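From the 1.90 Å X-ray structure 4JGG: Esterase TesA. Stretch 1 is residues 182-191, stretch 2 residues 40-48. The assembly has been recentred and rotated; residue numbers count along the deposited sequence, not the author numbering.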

# COMPACT_ATOMS: atom_id res chain seq x y z
N ALA A 182 -8.00 -9.47 8.86
CA ALA A 182 -8.07 -9.66 10.29
C ALA A 182 -6.66 -9.68 10.88
O ALA A 182 -5.68 -9.58 10.15
CB ALA A 182 -8.79 -10.96 10.61
N LEU A 183 -6.58 -9.83 12.19
CA LEU A 183 -5.30 -9.89 12.90
C LEU A 183 -4.39 -11.00 12.37
O LEU A 183 -3.19 -10.79 12.18
CB LEU A 183 -5.57 -10.10 14.40
CG LEU A 183 -4.39 -10.11 15.36
CD1 LEU A 183 -3.66 -8.78 15.27
CD2 LEU A 183 -4.87 -10.38 16.78
N ALA A 184 -4.96 -12.16 12.10
CA ALA A 184 -4.18 -13.33 11.69
C ALA A 184 -3.44 -13.12 10.37
O ALA A 184 -2.48 -13.84 10.06
CB ALA A 184 -5.07 -14.55 11.60
N ALA A 185 -3.87 -12.12 9.61
CA ALA A 185 -3.30 -11.86 8.29
C ALA A 185 -2.07 -10.96 8.32
O ALA A 185 -1.33 -10.88 7.34
CB ALA A 185 -4.36 -11.25 7.38
N GLN A 186 -1.87 -10.27 9.44
CA GLN A 186 -0.85 -9.21 9.48
C GLN A 186 0.57 -9.69 9.17
O GLN A 186 1.30 -9.04 8.41
CB GLN A 186 -0.91 -8.43 10.80
CG GLN A 186 -2.28 -7.80 11.12
CD GLN A 186 -2.79 -6.89 10.01
OE1 GLN A 186 -2.13 -5.92 9.64
NE2 GLN A 186 -3.96 -7.20 9.48
N PRO A 187 0.97 -10.84 9.75
CA PRO A 187 2.25 -11.44 9.36
C PRO A 187 2.36 -11.65 7.86
O PRO A 187 3.39 -11.29 7.28
CB PRO A 187 2.25 -12.77 10.10
CG PRO A 187 1.51 -12.49 11.34
CD PRO A 187 0.42 -11.51 10.95
N ARG A 188 1.31 -12.19 7.24
CA ARG A 188 1.34 -12.48 5.81
C ARG A 188 1.45 -11.21 4.96
O ARG A 188 2.21 -11.16 4.00
CB ARG A 188 0.11 -13.28 5.37
CG ARG A 188 0.15 -13.63 3.89
CD ARG A 188 1.23 -14.66 3.61
NE ARG A 188 1.60 -14.76 2.20
CZ ARG A 188 1.15 -15.70 1.37
NH1 ARG A 188 0.29 -16.61 1.80
NH2 ARG A 188 1.55 -15.72 0.11
N LEU A 189 0.66 -10.19 5.31
CA LEU A 189 0.85 -8.87 4.70
C LEU A 189 2.33 -8.47 4.72
O LEU A 189 2.88 -8.08 3.70
CB LEU A 189 -0.04 -7.81 5.37
CG LEU A 189 -1.54 -8.06 5.17
CD1 LEU A 189 -2.41 -6.99 5.88
CD2 LEU A 189 -1.87 -8.10 3.68
N LEU A 190 2.97 -8.57 5.89
CA LEU A 190 4.40 -8.22 5.99
C LEU A 190 5.27 -9.11 5.12
O LEU A 190 6.18 -8.62 4.44
CB LEU A 190 4.89 -8.24 7.44
CG LEU A 190 6.40 -8.06 7.68
CD1 LEU A 190 6.91 -6.70 7.22
CD2 LEU A 190 6.70 -8.28 9.15
N GLU A 191 5.00 -10.41 5.15
CA GLU A 191 5.68 -11.35 4.25
C GLU A 191 5.57 -10.89 2.80
O GLU A 191 6.53 -10.99 2.03
CB GLU A 191 5.11 -12.77 4.40
CG GLU A 191 5.52 -13.70 3.26
CD GLU A 191 5.12 -15.17 3.48
OE1 GLU A 191 4.68 -15.54 4.59
OE2 GLU A 191 5.23 -15.94 2.52
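Stretch 2 40-48: SQGWVALLQ

Where the start of one helix lies against another, a side chain can accept a hydrogen bond from a backbone N-H there that has no partner within its own helix, and Esterase TesA offers a compact example. Stretch 2 leaves a 3-10 segment at Ser40 and Gln41, passes through Gly42 at the N-cap position, and enters a helix at Trp43 that continues beyond Gln48. Its axis crosses that of helix 186-191 at -60°, with a closest approach of 8.7 Å; the N-to-C directions are 60° apart, so the helices run obliquely, nearer to parallel than antiparallel. The backbones come nearest at Gln186 and Trp43, whose CA atoms lie 4.8 Å apart. Here Gln186, with both chi1 and chi2 in m, accepts a hydrogen bond at OE1 from Trp43 N (3.0 Å), while its NE2 donates to Ala182 O (3.0 Å). The same OE1 lies 3.5 Å from Gly42 CA, where the chain carries no side chain.

Farther along, the fit is apolar. Leu189 CB meets Trp43 CB at 3.7 Å. Leu190 reaches into the space bordered by Trp43, Leu46 and Leu47: its CD2 rests 3.6 Å from Leu46 CB, and its CD1 approaches Leu47 CA at 3.7 Å. Leu46 answers by extending CD1 to 3.8 Å from Pro187 N, against the backbone at Gln186 and Pro187. Leu183, on the residues before Gln186, brings its CD1 to 3.6 Å from Gln41 CB. The contact buries 432 Å², both sides summed.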

# COMPACT_ATOMS: atom_id res chain seq x y z
N SER A 40 -0.67 -1.81 16.96
CA SER A 40 0.67 -2.29 17.33
C SER A 40 0.94 -3.69 16.79
O SER A 40 2.08 -4.15 16.75
CB SER A 40 0.86 -2.25 18.85
OG SER A 40 -0.04 -3.13 19.50
N GLN A 41 -0.12 -4.38 16.36
CA GLN A 41 -0.01 -5.71 15.78
C GLN A 41 -0.21 -5.67 14.27
O GLN A 41 -0.17 -6.69 13.59
CB GLN A 41 -1.03 -6.67 16.40
CG GLN A 41 -0.79 -6.98 17.88
CD GLN A 41 0.44 -7.86 18.11
OE1 GLN A 41 0.82 -8.66 17.26
NE2 GLN A 41 1.07 -7.70 19.28
N GLY A 42 -0.44 -4.46 13.75
CA GLY A 42 -0.63 -4.28 12.33
C GLY A 42 0.65 -4.46 11.54
O GLY A 42 1.76 -4.36 12.08
N TRP A 43 0.50 -4.71 10.25
CA TRP A 43 1.64 -5.05 9.41
C TRP A 43 2.75 -3.99 9.42
O TRP A 43 3.93 -4.33 9.42
CB TRP A 43 1.18 -5.44 8.00
CG TRP A 43 1.10 -4.33 6.99
CD1 TRP A 43 -0.01 -3.66 6.60
CD2 TRP A 43 2.19 -3.79 6.23
NE1 TRP A 43 0.31 -2.72 5.64
CE2 TRP A 43 1.66 -2.78 5.40
CE3 TRP A 43 3.56 -4.07 6.17
CZ2 TRP A 43 2.45 -2.05 4.52
CZ3 TRP A 43 4.34 -3.33 5.30
CH2 TRP A 43 3.79 -2.33 4.50
N VAL A 44 2.39 -2.72 9.45
CA VAL A 44 3.42 -1.67 9.45
C VAL A 44 4.23 -1.68 10.74
O VAL A 44 5.45 -1.54 10.73
CB VAL A 44 2.81 -0.26 9.24
CG1 VAL A 44 3.82 0.80 9.58
CG2 VAL A 44 2.33 -0.09 7.80
N ALA A 45 3.53 -1.87 11.86
CA ALA A 45 4.14 -2.08 13.16
C ALA A 45 5.10 -3.26 13.14
O ALA A 45 6.16 -3.23 13.76
CB ALA A 45 3.07 -2.30 14.21
N LEU A 46 4.71 -4.32 12.44
CA LEU A 46 5.56 -5.50 12.34
C LEU A 46 6.76 -5.21 11.45
O LEU A 46 7.84 -5.80 11.63
CB LEU A 46 4.78 -6.69 11.77
CG LEU A 46 3.50 -7.13 12.48
CD1 LEU A 46 2.96 -8.39 11.79
CD2 LEU A 46 3.74 -7.39 13.94
N LEU A 47 6.56 -4.34 10.46
CA LEU A 47 7.64 -3.91 9.58
C LEU A 47 8.71 -3.23 10.42
O LEU A 47 9.91 -3.53 10.30
CB LEU A 47 7.12 -2.95 8.51
CG LEU A 47 8.18 -2.28 7.63
CD1 LEU A 47 9.07 -3.32 6.97
CD2 LEU A 47 7.57 -1.35 6.57
N GLN A 48 8.29 -2.32 11.29
CA GLN A 48 9.24 -1.55 12.09
C GLN A 48 10.03 -2.47 13.00
O GLN A 48 11.22 -2.28 13.20
CB GLN A 48 8.54 -0.45 12.90
CG GLN A 48 9.49 0.35 13.78
CD GLN A 48 10.50 1.18 12.99
OE1 GLN A 48 10.36 2.41 12.86
NE2 GLN A 48 11.54 0.52 12.46